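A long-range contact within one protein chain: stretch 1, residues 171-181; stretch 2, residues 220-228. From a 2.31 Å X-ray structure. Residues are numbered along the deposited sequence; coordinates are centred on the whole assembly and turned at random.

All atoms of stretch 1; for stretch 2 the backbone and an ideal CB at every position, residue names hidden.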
# COMPACT_ATOMS: atom_id res chain seq x y z
N LYS A 171 9.21 -17.23 4.79
CA LYS A 171 8.76 -15.97 4.21
C LYS A 171 9.42 -15.77 2.84
O LYS A 171 10.48 -16.32 2.56
CB LYS A 171 9.07 -14.76 5.09
CG LYS A 171 8.23 -14.66 6.35
CD LYS A 171 8.37 -13.31 7.00
CE LYS A 171 7.47 -12.26 6.33
NZ LYS A 171 8.00 -11.83 5.02
N PHE A 172 8.74 -15.01 1.99
CA PHE A 172 9.20 -14.74 0.63
C PHE A 172 10.38 -13.77 0.62
O PHE A 172 10.61 -13.00 1.56
CB PHE A 172 8.07 -14.16 -0.22
CG PHE A 172 7.66 -12.76 0.17
CD1 PHE A 172 6.78 -12.55 1.23
CD2 PHE A 172 8.17 -11.66 -0.50
CE1 PHE A 172 6.39 -11.27 1.60
CE2 PHE A 172 7.79 -10.36 -0.13
CZ PHE A 172 6.90 -10.16 0.92
N ALA A 173 11.10 -13.79 -0.49
CA ALA A 173 12.13 -12.82 -0.81
C ALA A 173 11.72 -12.09 -2.08
O ALA A 173 11.28 -12.72 -3.04
CB ALA A 173 13.50 -13.49 -1.00
N ARG A 174 11.80 -10.76 -2.05
CA ARG A 174 11.62 -9.93 -3.24
C ARG A 174 13.00 -9.37 -3.59
O ARG A 174 13.48 -8.43 -2.95
CB ARG A 174 10.57 -8.83 -3.02
CG ARG A 174 10.24 -8.04 -4.30
CD ARG A 174 9.08 -7.03 -4.17
NE ARG A 174 8.91 -6.52 -2.82
CZ ARG A 174 7.84 -6.72 -2.06
NH1 ARG A 174 6.82 -7.42 -2.51
NH2 ARG A 174 7.81 -6.23 -0.83
N LEU A 175 13.64 -9.98 -4.58
CA LEU A 175 15.00 -9.66 -4.95
C LEU A 175 15.00 -8.67 -6.11
O LEU A 175 14.20 -8.78 -7.04
CB LEU A 175 15.76 -10.91 -5.35
CG LEU A 175 15.86 -12.02 -4.31
CD1 LEU A 175 16.62 -13.19 -4.91
CD2 LEU A 175 16.52 -11.53 -3.03
N SER A 176 15.92 -7.69 -6.04
CA SER A 176 16.00 -6.63 -7.03
C SER A 176 17.30 -6.74 -7.83
O SER A 176 17.26 -6.98 -9.04
CB SER A 176 15.86 -5.25 -6.37
OG SER A 176 16.83 -5.06 -5.36
N ALA A 177 18.46 -6.54 -7.20
CA ALA A 177 19.73 -6.56 -7.90
C ALA A 177 20.58 -7.70 -7.36
O ALA A 177 20.67 -7.89 -6.15
CB ALA A 177 20.47 -5.23 -7.74
N LEU A 178 21.20 -8.45 -8.27
CA LEU A 178 21.96 -9.64 -7.93
C LEU A 178 23.46 -9.41 -8.21
O LEU A 178 23.96 -8.29 -8.00
CB LEU A 178 21.38 -10.83 -8.69
CG LEU A 178 20.01 -11.41 -8.28
CD1 LEU A 178 18.86 -10.56 -8.80
CD2 LEU A 178 19.87 -12.83 -8.80
N LYS A 179 24.15 -10.45 -8.66
CA LYS A 179 25.58 -10.42 -8.99
C LYS A 179 26.44 -9.99 -7.81
O LYS A 179 25.94 -9.85 -6.68
CB LYS A 179 25.84 -9.51 -10.21
CG LYS A 179 26.98 -10.00 -11.11
CD LYS A 179 27.29 -9.03 -12.24
CE LYS A 179 28.01 -7.79 -11.74
NZ LYS A 179 29.48 -7.99 -11.64
N THR A 180 27.73 -9.79 -8.06
CA THR A 180 28.68 -9.34 -7.04
C THR A 180 29.62 -8.33 -7.68
O THR A 180 30.43 -8.70 -8.54
CB THR A 180 29.45 -10.52 -6.44
OG1 THR A 180 30.68 -10.04 -5.88
CG2 THR A 180 29.74 -11.57 -7.51
N SER A 181 29.51 -7.07 -7.28
CA SER A 181 30.35 -6.01 -7.84
C SER A 181 30.71 -4.96 -6.80
O SER A 181 30.12 -4.90 -5.72
CB SER A 181 29.63 -5.36 -9.03
OG SER A 181 28.31 -4.98 -8.70
N UNK A 220 29.06 -17.16 -3.69
CA UNK A 220 27.71 -16.85 -3.25
C UNK A 220 27.27 -15.54 -3.88
O UNK A 220 28.07 -14.62 -4.09
CB UNK A 220 27.63 -16.77 -1.72
N UNK A 221 25.99 -15.46 -4.17
CA UNK A 221 25.41 -14.30 -4.83
C UNK A 221 25.06 -13.25 -3.79
O UNK A 221 24.74 -13.56 -2.64
CB UNK A 221 24.17 -14.69 -5.64
N UNK A 222 25.13 -11.99 -4.21
CA UNK A 222 24.71 -10.85 -3.40
C UNK A 222 23.42 -10.27 -3.97
O UNK A 222 23.29 -10.10 -5.18
CB UNK A 222 25.81 -9.78 -3.35
N UNK A 223 22.47 -9.94 -3.09
CA UNK A 223 21.18 -9.45 -3.51
C UNK A 223 20.58 -8.49 -2.51
O UNK A 223 21.07 -8.32 -1.40
CB UNK A 223 20.22 -10.62 -3.75
N UNK A 224 19.49 -7.84 -2.94
CA UNK A 224 18.75 -6.88 -2.12
C UNK A 224 17.32 -7.38 -2.03
O UNK A 224 16.69 -7.67 -3.05
CB UNK A 224 18.81 -5.47 -2.70
N UNK A 225 16.81 -7.50 -0.80
CA UNK A 225 15.46 -7.98 -0.57
C UNK A 225 14.61 -6.83 -0.05
O UNK A 225 15.01 -6.13 0.88
CB UNK A 225 15.45 -9.16 0.41
N UNK A 226 13.45 -6.64 -0.67
CA UNK A 226 12.51 -5.60 -0.28
C UNK A 226 11.27 -6.16 0.42
O UNK A 226 10.26 -5.46 0.53
CB UNK A 226 12.09 -4.80 -1.51
N UNK A 227 11.35 -7.41 0.88
CA UNK A 227 10.21 -8.07 1.51
C UNK A 227 9.81 -7.41 2.82
O UNK A 227 8.61 -7.30 3.12
CB UNK A 227 10.53 -9.55 1.76
N UNK A 228 10.78 -6.97 3.62
CA UNK A 228 10.52 -6.43 4.94
C UNK A 228 10.40 -4.92 4.99
O UNK A 228 10.07 -4.26 4.00
CB UNK A 228 11.63 -6.87 5.89

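Position 220 points its CB away from stretch 1, and no atom of that stretch lies within 5.5 Å of it. Many side chains would do. The residue is Lys220.

Position 221 has extended backbone angles and a CB that points sideways. The nearest atom is Lys179 N, at 5.2 Å from the ideal CB, and the apolar side chain of Leu178 is close by. A branched or medium apolar residue would suit. It is Ile221. Its CG2 makes a modest apolar contact with Leu178 CB at 4.2 Å, and it also lies 3.8 Å from Lys179 N.

At position 222 the ideal CB is 3.3 Å from Lys179 O. The backbone N makes a weak hydrogen bond to Lys179 O, 3.4 Å away. Beyond CB there is space beside Thr180, so a long or flat side chain could lie there. It is Tyr222. Its CD2 is 4.0 Å from Thr180 CB.

Position 223 has phi/psi of -149/170, which does not demand glycine. An ideal CB would sit 3.7 Å from Ala177 O and 3.9 Å from Leu175 CD2, so there is room for it, and a small residue would be plausible. The residue is Gly223. Its CA approaches Ala177 O at 3.1 Å in a CA-H...O contact.

Position 224 carries a backbone O that accepts a hydrogen bond from Ser176 N at 3.1 Å and a weak one from Ser176 OG at 3.5 Å. The backbone carries these bonds, so they do not fix the side chain. The ideal CB is 3.3 Å from Ser176 OG. A beta-branched residue would fit the extended backbone, and a small polar one could also be accepted. It is Val224, and its CB packs against that hydroxyl.

Position 225 is bridged to Leu175, with CA of Leu175 and CA of 225 4.7 Å apart. Its CB points sideways, but the free NH of Arg174 lies within reach of a short side chain. An acceptor is favoured: Asp, Asn or perhaps Ser. It is Asp225. Arg174 N donates to Asp225 OD1 at 2.5 Å, a very short hydrogen bond. The end of the side chain comes nearer to stretch 1, with OD1 3.2 Å from Ala173 CA.

At position 226 the backbone does the work: its N donates to Arg174 O at 2.9 Å, and its O accepts from Arg174 NH2, also at 2.9 Å. The ideal CB is 3.8 Å from Arg174 NE, so a small or polar residue is suitable. It is Ser226; its CB lies 3.9 Å from Arg174 NE, and its side chain makes no hydrogen bond to stretch 1.

Position 227 has phi/psi of -65/-39. Its ideal CB is a tight 3.4 Å from Phe172 CE2, which favours a small side chain. It is Ser227, whose CB keeps that contact.

The ideal CB at position 228 points away and meets nothing of stretch 1. A CB would have room. It is Gly228.

Stretch 2 220-228: KIYGVDSSG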
# COMPACT_ATOMS: atom_id res chain seq x y z
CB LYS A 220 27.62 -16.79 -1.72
CG LYS A 220 28.57 -15.81 -1.07
CD LYS A 220 28.45 -15.86 0.45
CE LYS A 220 29.43 -14.90 1.12
NZ LYS A 220 29.19 -13.49 0.74
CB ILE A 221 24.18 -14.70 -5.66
CG1 ILE A 221 24.48 -15.89 -6.56
CG2 ILE A 221 23.70 -13.54 -6.52
CD1 ILE A 221 23.31 -16.27 -7.44
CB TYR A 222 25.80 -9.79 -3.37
CG TYR A 222 26.91 -10.08 -2.39
CD1 TYR A 222 26.64 -10.67 -1.16
CD2 TYR A 222 28.23 -9.75 -2.69
CE1 TYR A 222 27.65 -10.94 -0.26
CE2 TYR A 222 29.25 -10.01 -1.79
CZ TYR A 222 28.96 -10.61 -0.57
OH TYR A 222 29.97 -10.87 0.32
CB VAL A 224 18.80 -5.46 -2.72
CG1 VAL A 224 17.88 -4.52 -1.95
CG2 VAL A 224 20.22 -4.93 -2.73
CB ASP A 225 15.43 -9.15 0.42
CG ASP A 225 14.00 -9.66 0.70
OD1 ASP A 225 13.21 -9.83 -0.26
OD2 ASP A 225 13.67 -9.89 1.88
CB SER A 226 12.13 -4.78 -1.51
OG SER A 226 13.32 -4.46 -2.22
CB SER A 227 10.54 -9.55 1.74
OG SER A 227 11.57 -9.71 2.70
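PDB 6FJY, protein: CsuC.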